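Local coordinates for demethyldecarbamoylnovobiocin O-methyltransferase (Streptomyces caeruleus, PDB 2WK1), which transfers a methyl group from S-adenosyl-L-methionine to the 4-hydroxyl of the noviose sugar in the penultimate step of novobiocin biosynthesis, at residues N93-V98 against R125-A130; D266-I271 against V276-T281; D40-V45 against R182-L187. One frame throughout, in Å; residues are numbered along the deposited sequence.

Interaction 1: N93-V98 against R125-A130; sequences NIRQCV and RGILRA
Ile127 holds CG1 anti to its carbonyl carbon (chi1 -62°) and keeps the chain extended at the next bond, which carries CD1 onto helix 87-103, while Val98, with CG1 anti to the backbone N (chi1 176°), sends that methyl back to meet it. The two branches of Ile127 then do separate work. Its CG2 lies against CG1 of Val98 at 3.6 Å. Its longer branch settles over the turn formed by Ile94, Arg95 and Val98, with CD1 3.7 Å from CA of Arg95, 4.0 Å from CB of Val98 and 4.1 Å from CG2 of Ile94. Arg95 therefore meets the isoleucine with its backbone and CB. Its extended aliphatic chain leads the guanidinium away from the apolar patch to Asp40 and Ser36 of helix 35-47, where the charge is satisfied. Beta-branched residues suit these places: two carbon branches at CB limit the torsions open to them on a helix and give a broad apolar surface. No hydrogen bond crosses between the segments, and the contact rests on apolar touching around Ile127. The helix axes approach to 10.4 Å and cross at -45°, and Ile127 spans the gap between them. The two helices precede and follow strand 109-113, which ends in residues that bind S-adenosyl-L-methionine. Ile94 also rests on Ala120, Leu123 and Met124 of helix 119-130, Ile127 touches Leu39 of helix 35-47, and on strand 238-242 Asn93 touches Ile241 and Cys97 touches Tyr239.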
loop_
_atom_site.group_PDB
_atom_site.type_symbol
_atom_site.label_atom_id
_atom_site.label_comp_id
_atom_site.label_asym_id
_atom_site.label_seq_id
_atom_site.Cartn_x
_atom_site.Cartn_y
_atom_site.Cartn_z
ATOM N N ASN A 93 3.988 10.985 13.308
ATOM C CA ASN A 93 3.535 12.084 14.162
ATOM C C ASN A 93 2.046 12.363 14.021
ATOM O O ASN A 93 1.355 12.593 15.006
ATOM C CB ASN A 93 4.369 13.333 13.859
ATOM C CG ASN A 93 3.814 14.589 14.508
ATOM O OD1 ASN A 93 3.175 15.390 13.824
ATOM N ND2 ASN A 93 4.017 14.746 15.815
ATOM N N ILE A 94 1.542 12.371 12.789
ATOM C CA ILE A 94 0.093 12.529 12.586
ATOM C C ILE A 94 -0.654 11.424 13.326
ATOM O O ILE A 94 -1.627 11.675 14.037
ATOM C CB ILE A 94 -0.298 12.475 11.104
ATOM C CG1 ILE A 94 0.227 13.689 10.389
ATOM C CG2 ILE A 94 -1.839 12.388 10.925
ATOM C CD1 ILE A 94 0.052 13.617 8.859
ATOM N N ARG A 95 -0.210 10.182 13.146
ATOM C CA ARG A 95 -0.866 9.069 13.811
ATOM C C ARG A 95 -0.881 9.234 15.328
ATOM O O ARG A 95 -1.910 9.004 15.969
ATOM C CB ARG A 95 -0.242 7.745 13.393
ATOM C CG ARG A 95 -0.951 6.545 14.000
ATOM C CD ARG A 95 -0.264 5.314 13.715
ATOM N NE ARG A 95 -0.830 4.179 14.391
ATOM C CZ ARG A 95 -0.405 2.944 14.158
ATOM N NH1 ARG A 95 0.574 2.737 13.283
ATOM N NH2 ARG A 95 -0.992 1.930 14.768
ATOM N N GLN A 96 0.270 9.586 15.892
ATOM C CA GLN A 96 0.338 9.739 17.336
ATOM C C GLN A 96 -0.590 10.854 17.834
ATOM O O GLN A 96 -1.293 10.692 18.838
ATOM C CB GLN A 96 1.782 9.987 17.772
ATOM C CG GLN A 96 2.756 8.814 17.543
ATOM C CD GLN A 96 2.543 7.561 18.376
ATOM O OE1 GLN A 96 1.727 6.697 18.034
ATOM N NE2 GLN A 96 3.362 7.404 19.422
ATOM N N CYS A 97 -0.594 11.992 17.155
ATOM C CA CYS A 97 -1.447 13.104 17.577
ATOM C C CYS A 97 -2.926 12.774 17.435
ATOM O O CYS A 97 -3.709 13.065 18.337
ATOM C CB CYS A 97 -1.093 14.379 16.790
ATOM S SG CYS A 97 0.498 15.105 17.175
ATOM N N VAL A 98 -3.305 12.205 16.295
ATOM C CA VAL A 98 -4.716 11.896 16.086
ATOM C C VAL A 98 -5.164 10.796 17.055
ATOM O O VAL A 98 -6.244 10.903 17.650
ATOM C CB VAL A 98 -5.027 11.505 14.626
ATOM C CG1 VAL A 98 -6.497 11.096 14.472
ATOM C CG2 VAL A 98 -4.704 12.670 13.679
ATOM N N ARG A 125 -8.002 10.419 7.637
ATOM C CA ARG A 125 -9.270 9.739 7.476
ATOM C C ARG A 125 -9.163 8.258 7.807
ATOM O O ARG A 125 -10.075 7.688 8.398
ATOM C CB ARG A 125 -9.813 9.926 6.054
ATOM C CG ARG A 125 -11.132 9.222 5.774
ATOM C CD ARG A 125 -12.270 9.767 6.580
ATOM N NE ARG A 125 -13.503 8.968 6.548
ATOM C CZ ARG A 125 -13.840 8.065 7.458
ATOM N NH1 ARG A 125 -13.023 7.766 8.434
ATOM N NH2 ARG A 125 -15.035 7.500 7.424
ATOM N N GLY A 126 -8.051 7.637 7.435
ATOM C CA GLY A 126 -7.828 6.233 7.773
ATOM C C GLY A 126 -7.747 5.962 9.257
ATOM O O GLY A 126 -8.225 4.936 9.706
ATOM N N ILE A 127 -7.147 6.868 10.023
ATOM C CA ILE A 127 -7.064 6.688 11.468
ATOM C C ILE A 127 -8.478 6.731 12.046
ATOM O O ILE A 127 -8.835 5.920 12.897
ATOM C CB ILE A 127 -6.162 7.741 12.108
ATOM C CG1 ILE A 127 -4.716 7.645 11.607
ATOM C CG2 ILE A 127 -6.209 7.590 13.622
ATOM C CD1 ILE A 127 -3.929 8.947 11.802
ATOM N N LEU A 128 -9.294 7.674 11.575
ATOM C CA LEU A 128 -10.681 7.726 12.031
ATOM C C LEU A 128 -11.384 6.393 11.715
ATOM O O LEU A 128 -12.104 5.842 12.542
ATOM C CB LEU A 128 -11.447 8.884 11.412
ATOM C CG LEU A 128 -10.946 10.289 11.768
ATOM C CD1 LEU A 128 -11.811 11.345 11.083
ATOM C CD2 LEU A 128 -10.887 10.555 13.281
ATOM N N ARG A 129 -11.191 5.879 10.513
ATOM C CA ARG A 129 -11.815 4.618 10.104
ATOM C C ARG A 129 -11.358 3.455 10.976
ATOM O O ARG A 129 -12.177 2.621 11.400
ATOM C CB ARG A 129 -11.519 4.354 8.625
ATOM C CG ARG A 129 -12.155 3.097 8.036
ATOM C CD ARG A 129 -13.414 3.397 7.318
ATOM N NE ARG A 129 -13.965 2.208 6.678
ATOM C CZ ARG A 129 -14.669 1.263 7.298
ATOM N NH1 ARG A 129 -14.891 1.315 8.600
ATOM N NH2 ARG A 129 -15.135 0.228 6.598
ATOM N N ALA A 130 -10.054 3.415 11.273
ATOM C CA ALA A 130 -9.485 2.329 12.058
ATOM C C ALA A 130 -10.098 2.273 13.436
ATOM O O ALA A 130 -10.197 1.186 14.019
ATOM C CB ALA A 130 -7.974 2.500 12.185
#

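Interaction 2: D266-I271 against V276-T281; sequences DELITI and VYWQRT
Ile269 and Tyr277 form an antiparallel hydrogen-bonded pair, Ile269 N giving to Tyr277 O at 2.8 Å and Tyr277 N returning to Ile269 O at 2.9 Å, Thr270 and Val276 follow as a non-hydrogen-bonded pair, and the segments run roughly antiparallel, their overall directions 149° apart. Where direct pairing stops, a water takes over the bridging: it donates to Glu267 O (2.7 Å) and accepts from Gln279 N (3.0 Å). Further out, Asp266 holds Thr281, next to the C-terminal residue, with both carboxylate oxygens. The hydroxyl OG1 of Thr281 gives to the syn lone pair of Asp266 OD1 over only 2.6 Å, and Thr281 N reaches Asp266 OD2 from above the carboxylate plane at 3.0 Å. A short acid suits this spot, since one group can take both the backbone N-H and the hydroxyl of a threonine.

On one face of the sheet, Tyr277 has CG between its backbone N and carbonyl carbon (chi1 72°), which folds the ring across toward Ile269. In the one of two Ile269 conformers described here, CD1 sits over a ring face near its rim, a CH-pi contact that remains provisional. Ile271 CG1 adds a further apolar touch at Tyr277 CD1, and Asn93 and Cys97 of helix 87-103 also meet the tyrosine. On the opposite face Leu268 lies alongside Trp278, its CD2 only 3.4 Å from CE3 of the indole, and also meets Val276; Arg259 makes a cation-pi contact with the tryptophan. Strand 276-279 bonds in turn to strand 238-242. This is the C-terminal beta hairpin of a class I methyltransferase sheet, strand order 3-2-1-4-5-7-6, with its antiparallel strand second from the edge.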
loop_
_atom_site.group_PDB
_atom_site.type_symbol
_atom_site.label_atom_id
_atom_site.label_comp_id
_atom_site.label_asym_id
_atom_site.label_seq_id
_atom_site.Cartn_x
_atom_site.Cartn_y
_atom_site.Cartn_z
ATOM N N ASP A 266 3.271 27.076 25.030
ATOM C CA ASP A 266 3.317 25.633 24.886
ATOM C C ASP A 266 4.515 25.289 24.016
ATOM O O ASP A 266 4.664 25.819 22.919
ATOM C CB ASP A 266 2.021 25.123 24.254
ATOM C CG ASP A 266 0.870 25.122 25.232
ATOM O OD1 ASP A 266 1.059 24.507 26.298
ATOM O OD2 ASP A 266 -0.207 25.642 24.888
ATOM N N GLU A 267 5.387 24.429 24.526
ATOM C CA GLU A 267 6.676 24.188 23.903
ATOM C C GLU A 267 6.585 23.474 22.554
ATOM O O GLU A 267 5.713 22.613 22.325
ATOM C CB GLU A 267 7.555 23.381 24.851
ATOM C CG GLU A 267 7.006 21.984 25.230
ATOM C CD GLU A 267 7.612 21.318 26.502
ATOM O OE1 GLU A 267 8.496 21.895 27.174
ATOM O OE2 GLU A 267 7.171 20.188 26.832
ATOM N N LEU A 268 7.471 23.873 21.659
ATOM C CA LEU A 268 7.637 23.208 20.365
ATOM C C LEU A 268 8.490 21.981 20.522
ATOM O O LEU A 268 9.612 22.062 21.050
ATOM C CB LEU A 268 8.273 24.112 19.337
ATOM C CG LEU A 268 7.537 25.382 18.971
ATOM C CD1 LEU A 268 8.399 26.202 18.032
ATOM C CD2 LEU A 268 6.199 25.081 18.332
ATOM N N ILE A 269 7.979 20.857 20.041
ATOM C CA ILE A 269 8.640 19.576 20.086
ATOM C C ILE A 269 9.013 19.138 18.697
ATOM O O ILE A 269 8.219 19.229 17.784
ATOM C CB ILE A 269 7.581 18.321 20.705
ATOM C CG1 ILE A 269 7.058 18.786 22.044
ATOM C CG2 ILE A 269 8.274 16.999 20.617
ATOM C CD1 ILE A 269 5.684 18.366 22.354
ATOM N N THR A 270 10.225 18.660 18.525
ATOM C CA THR A 270 10.656 18.260 17.203
ATOM C C THR A 270 10.093 16.914 16.781
ATOM O O THR A 270 9.777 16.063 17.623
ATOM C CB THR A 270 12.181 18.205 17.063
ATOM O OG1 THR A 270 12.670 16.998 17.674
ATOM C CG2 THR A 270 12.885 19.451 17.633
ATOM N N ILE A 271 9.989 16.732 15.460
ATOM C CA ILE A 271 9.565 15.466 14.852
ATOM C C ILE A 271 10.700 14.743 14.131
ATOM O O ILE A 271 10.961 13.563 14.355
ATOM C CB ILE A 271 8.408 15.710 13.846
ATOM C CG1 ILE A 271 7.214 16.351 14.549
ATOM C CG2 ILE A 271 8.028 14.396 13.190
ATOM C CD1 ILE A 271 6.186 17.013 13.664
ATOM N N VAL A 276 8.017 20.360 13.571
ATOM C CA VAL A 276 7.786 20.486 15.011
ATOM C C VAL A 276 6.279 20.476 15.265
ATOM O O VAL A 276 5.480 20.633 14.335
ATOM C CB VAL A 276 8.404 21.788 15.608
ATOM C CG1 VAL A 276 9.942 21.865 15.319
ATOM C CG2 VAL A 276 7.732 23.030 15.038
ATOM N N TYR A 277 5.881 20.341 16.526
ATOM C CA TYR A 277 4.495 20.441 16.901
ATOM C C TYR A 277 4.359 20.937 18.317
ATOM O O TYR A 277 5.316 20.884 19.086
ATOM C CB TYR A 277 3.756 19.093 16.699
ATOM C CG TYR A 277 4.097 18.006 17.670
ATOM C CD1 TYR A 277 5.301 17.352 17.641
ATOM C CD2 TYR A 277 3.170 17.591 18.589
ATOM C CE1 TYR A 277 5.591 16.340 18.540
ATOM C CE2 TYR A 277 3.447 16.569 19.478
ATOM C CZ TYR A 277 4.681 15.966 19.459
ATOM O OH TYR A 277 4.948 14.942 20.354
ATOM N N TRP A 278 3.172 21.382 18.682
ATOM C CA TRP A 278 2.867 21.654 20.068
ATOM C C TRP A 278 1.471 21.215 20.408
ATOM O O TRP A 278 0.616 21.058 19.543
ATOM C CB TRP A 278 3.083 23.137 20.420
ATOM C CG TRP A 278 2.046 24.172 20.039
ATOM C CD1 TRP A 278 1.013 24.617 20.820
ATOM C CD2 TRP A 278 2.059 25.039 18.889
ATOM N NE1 TRP A 278 0.348 25.647 20.200
ATOM C CE2 TRP A 278 0.976 25.940 19.023
ATOM C CE3 TRP A 278 2.845 25.105 17.735
ATOM C CZ2 TRP A 278 0.697 26.910 18.072
ATOM C CZ3 TRP A 278 2.570 26.087 16.807
ATOM C CH2 TRP A 278 1.514 26.973 16.974
ATOM N N GLN A 279 1.237 21.067 21.707
ATOM C CA GLN A 279 -0.062 20.759 22.255
ATOM C C GLN A 279 -0.563 21.980 22.974
ATOM O O GLN A 279 0.153 22.564 23.770
ATOM C CB GLN A 279 -0.018 19.590 23.231
ATOM C CG GLN A 279 -1.378 19.190 23.725
ATOM C CD GLN A 279 -1.342 17.978 24.614
ATOM O OE1 GLN A 279 -0.406 17.801 25.405
ATOM N NE2 GLN A 279 -2.371 17.140 24.516
ATOM N N ARG A 280 -1.790 22.374 22.692
ATOM C CA ARG A 280 -2.373 23.492 23.394
ATOM C C ARG A 280 -2.825 23.096 24.797
ATOM O O ARG A 280 -3.583 22.146 24.975
ATOM C CB ARG A 280 -3.836 24.023 22.550
ATOM C CG ARG A 280 -4.288 25.232 23.369
ATOM C CD ARG A 280 -5.578 25.661 22.838
ATOM N NE ARG A 280 -6.206 26.651 23.803
ATOM C CZ ARG A 280 -7.534 26.894 23.847
ATOM N NH1 ARG A 280 -8.527 26.452 23.207
ATOM N NH2 ARG A 280 -7.849 27.919 24.914
ATOM N N THR A 281 -2.369 23.832 25.808
ATOM C CA THR A 281 -2.784 23.516 27.167
ATOM C C THR A 281 -3.600 24.628 27.798
ATOM O O THR A 281 -4.156 24.422 28.890
ATOM C CB THR A 281 -1.573 23.214 28.045
ATOM O OG1 THR A 281 -0.757 24.382 28.119
ATOM C CG2 THR A 281 -0.778 22.013 27.501
HETATM O O HOH W 1 3.603 21.362 23.524
#

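Interaction 3: D40-V45 against R182-L187; sequences DLMIKV and RNYDLL
Val45 and Tyr184 slide past each other in opposite directions, and here the small buried contact is tightest: CG1 of the valine lies 3.5 Å from OH of the tyrosine, a hydroxyl that is also hydrogen-bonded to His83 ND1. Met42 adds touches that are tentative, being one of two modelled conformers. It leaves its helix with CG anti to the backbone N (chi1 -178°) and bends at its last torsion, so that CE meets Leu186 CD1 tip to tip at 3.7 Å and comes within 4.1 Å of Tyr184 CD2; an unbranched, flexible thioether chain suits the reach to two neighbours at once. The segment 182-187 ends helix 174-183 in a Schellman motif: Asp185 takes positive phi (60°) and its N bonds back to Arg182 O at 2.8 Å, turning the chain so that Tyr184 and Leu186 both face helix 35-47. Packing is looser between the backbones. Even the nearest CA atoms, of Met42 and Tyr184, are 9.2 Å apart, so only side-chain ends meet. On the solvent side of the segment, Arg182 and Asp185 are exposed, as suits charged residues. At the dimer interface, Val45 packs on Val45 of the second subunit, and Tyr184 on Val50 of that subunit.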
loop_
_atom_site.group_PDB
_atom_site.type_symbol
_atom_site.label_atom_id
_atom_site.label_comp_id
_atom_site.label_asym_id
_atom_site.label_seq_id
_atom_site.Cartn_x
_atom_site.Cartn_y
_atom_site.Cartn_z
ATOM N N ASP A 40 -0.269 0.777 10.229
ATOM C CA ASP A 40 1.133 0.559 9.924
ATOM C C ASP A 40 1.355 0.450 8.406
ATOM O O ASP A 40 2.282 1.041 7.815
ATOM C CB ASP A 40 1.649 -0.716 10.604
ATOM C CG ASP A 40 1.821 -0.601 12.109
ATOM O OD1 ASP A 40 1.752 0.498 12.686
ATOM O OD2 ASP A 40 2.061 -1.675 12.733
ATOM N N LEU A 41 0.502 -0.320 7.754
ATOM C CA LEU A 41 0.624 -0.519 6.310
ATOM C C LEU A 41 0.287 0.762 5.567
ATOM O O LEU A 41 0.955 1.152 4.617
ATOM C CB LEU A 41 -0.265 -1.677 5.852
ATOM C CG LEU A 41 -0.336 -1.932 4.366
ATOM C CD1 LEU A 41 1.040 -2.304 3.844
ATOM C CD2 LEU A 41 -1.348 -3.028 4.050
ATOM N N MET A 42 -0.732 1.461 6.017
ATOM C CA MET A 42 -1.057 2.690 5.367
ATOM C C MET A 42 0.069 3.694 5.336
ATOM O O MET A 42 0.283 4.339 4.307
ATOM C CB MET A 42 -2.497 3.409 6.122
ATOM C CG MET A 42 -2.796 4.631 5.381
ATOM S SD MET A 42 -4.409 5.134 5.879
ATOM C CE MET A 42 -5.425 4.182 5.029
ATOM N N ILE A 43 0.792 3.833 6.457
ATOM C CA ILE A 43 1.942 4.750 6.484
ATOM C C ILE A 43 2.979 4.344 5.431
ATOM O O ILE A 43 3.493 5.188 4.704
ATOM C CB ILE A 43 2.492 4.832 7.917
ATOM C CG1 ILE A 43 1.492 5.622 8.798
ATOM C CG2 ILE A 43 3.892 5.460 7.916
ATOM C CD1 ILE A 43 1.770 5.583 10.288
ATOM N N LYS A 44 3.270 3.056 5.336
ATOM C CA LYS A 44 4.244 2.570 4.358
ATOM C C LYS A 44 3.805 2.763 2.910
ATOM O O LYS A 44 4.610 3.052 2.011
ATOM C CB LYS A 44 4.526 1.085 4.563
ATOM C CG LYS A 44 5.178 0.733 5.858
ATOM C CD LYS A 44 5.159 -0.804 6.031
ATOM C CE LYS A 44 6.237 -1.333 6.948
ATOM N NZ LYS A 44 5.885 -1.126 8.341
ATOM N N VAL A 45 2.508 2.612 2.670
ATOM C CA VAL A 45 1.965 2.783 1.321
ATOM C C VAL A 45 1.962 4.265 0.941
ATOM O O VAL A 45 2.356 4.653 -0.145
ATOM C CB VAL A 45 0.515 2.159 1.187
ATOM C CG1 VAL A 45 0.000 2.379 -0.191
ATOM C CG2 VAL A 45 0.505 0.690 1.628
ATOM N N ARG A 182 -10.344 7.916 -3.103
ATOM C CA ARG A 182 -11.152 6.799 -3.570
ATOM C C ARG A 182 -10.338 5.519 -3.722
ATOM O O ARG A 182 -10.848 4.426 -3.436
ATOM C CB ARG A 182 -11.828 7.155 -4.881
ATOM C CG ARG A 182 -12.849 6.109 -5.302
ATOM C CD ARG A 182 -13.945 6.649 -6.156
ATOM N NE ARG A 182 -13.449 7.321 -7.338
ATOM C CZ ARG A 182 -14.036 7.240 -8.540
ATOM N NH1 ARG A 182 -15.124 6.487 -8.720
ATOM N NH2 ARG A 182 -13.513 7.889 -9.572
ATOM N N ASN A 183 -9.063 5.652 -4.113
ATOM C CA ASN A 183 -8.177 4.495 -4.280
ATOM C C ASN A 183 -8.004 3.711 -2.977
ATOM O O ASN A 183 -7.736 2.508 -2.988
ATOM C CB ASN A 183 -6.787 4.909 -4.789
ATOM C CG ASN A 183 -6.765 5.332 -6.242
ATOM O OD1 ASN A 183 -7.729 5.192 -6.974
ATOM N ND2 ASN A 183 -5.636 5.894 -6.652
ATOM N N TYR A 184 -8.086 4.420 -1.851
ATOM C CA TYR A 184 -7.999 3.792 -0.512
ATOM C C TYR A 184 -9.374 3.457 0.053
ATOM O O TYR A 184 -9.477 2.993 1.183
ATOM C CB TYR A 184 -7.296 4.739 0.491
ATOM C CG TYR A 184 -5.813 4.935 0.246
ATOM C CD1 TYR A 184 -5.356 5.848 -0.693
ATOM C CD2 TYR A 184 -4.868 4.195 0.936
ATOM C CE1 TYR A 184 -4.023 6.028 -0.921
ATOM C CE2 TYR A 184 -3.518 4.373 0.728
ATOM C CZ TYR A 184 -3.091 5.279 -0.213
ATOM O OH TYR A 184 -1.730 5.409 -0.418
ATOM N N ASP A 185 -10.432 3.716 -0.724
ATOM C CA ASP A 185 -11.778 3.572 -0.243
ATOM C C ASP A 185 -12.109 4.436 0.932
ATOM O O ASP A 185 -12.832 4.014 1.851
ATOM C CB ASP A 185 -12.247 1.828 0.160
ATOM C CG ASP A 185 -13.850 1.855 -0.046
ATOM O OD1 ASP A 185 -13.882 0.813 0.290
ATOM O OD2 ASP A 185 -14.503 2.769 -0.412
ATOM N N LEU A 186 -11.589 5.651 0.907
ATOM C CA LEU A 186 -11.781 6.581 2.002
ATOM C C LEU A 186 -12.443 7.896 1.586
ATOM O O LEU A 186 -12.454 8.860 2.366
ATOM C CB LEU A 186 -10.447 6.842 2.719
ATOM C CG LEU A 186 -9.875 5.661 3.507
ATOM C CD1 LEU A 186 -8.435 5.956 3.959
ATOM C CD2 LEU A 186 -10.738 5.332 4.689
ATOM N N LEU A 187 -13.004 7.965 0.381
ATOM C CA LEU A 187 -13.722 9.174 -0.026
ATOM C C LEU A 187 -15.169 9.046 0.402
ATOM O O LEU A 187 -15.971 8.396 -0.265
ATOM C CB LEU A 187 -13.601 9.418 -1.530
ATOM C CG LEU A 187 -14.165 10.762 -2.019
ATOM C CD1 LEU A 187 -13.370 11.956 -1.470
ATOM C CD2 LEU A 187 -14.194 10.777 -3.566
#

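Interactions 1 and 3 are buried and almost wholly apolar, whereas interaction 2 lies at the surface and relies on backbone pairing, a carboxylate and a water as well as on side-chain packing. Interaction 1 is nested within the long loop closed by interaction 3, and the two share a border: Arg95 forms a salt bridge to Asp40, while Leu186 packs against Gly126 and Arg125. Helix 35-47 thus spans both, and both reach the second subunit. Interaction 2 meets interaction 1 from another side, where Asn93 packs against Ile271 as well as the tyrosine, so helix 87-103 links hairpin and helical layer. Interactions 2 and 3 do not touch, their centres being about 27 Å apart.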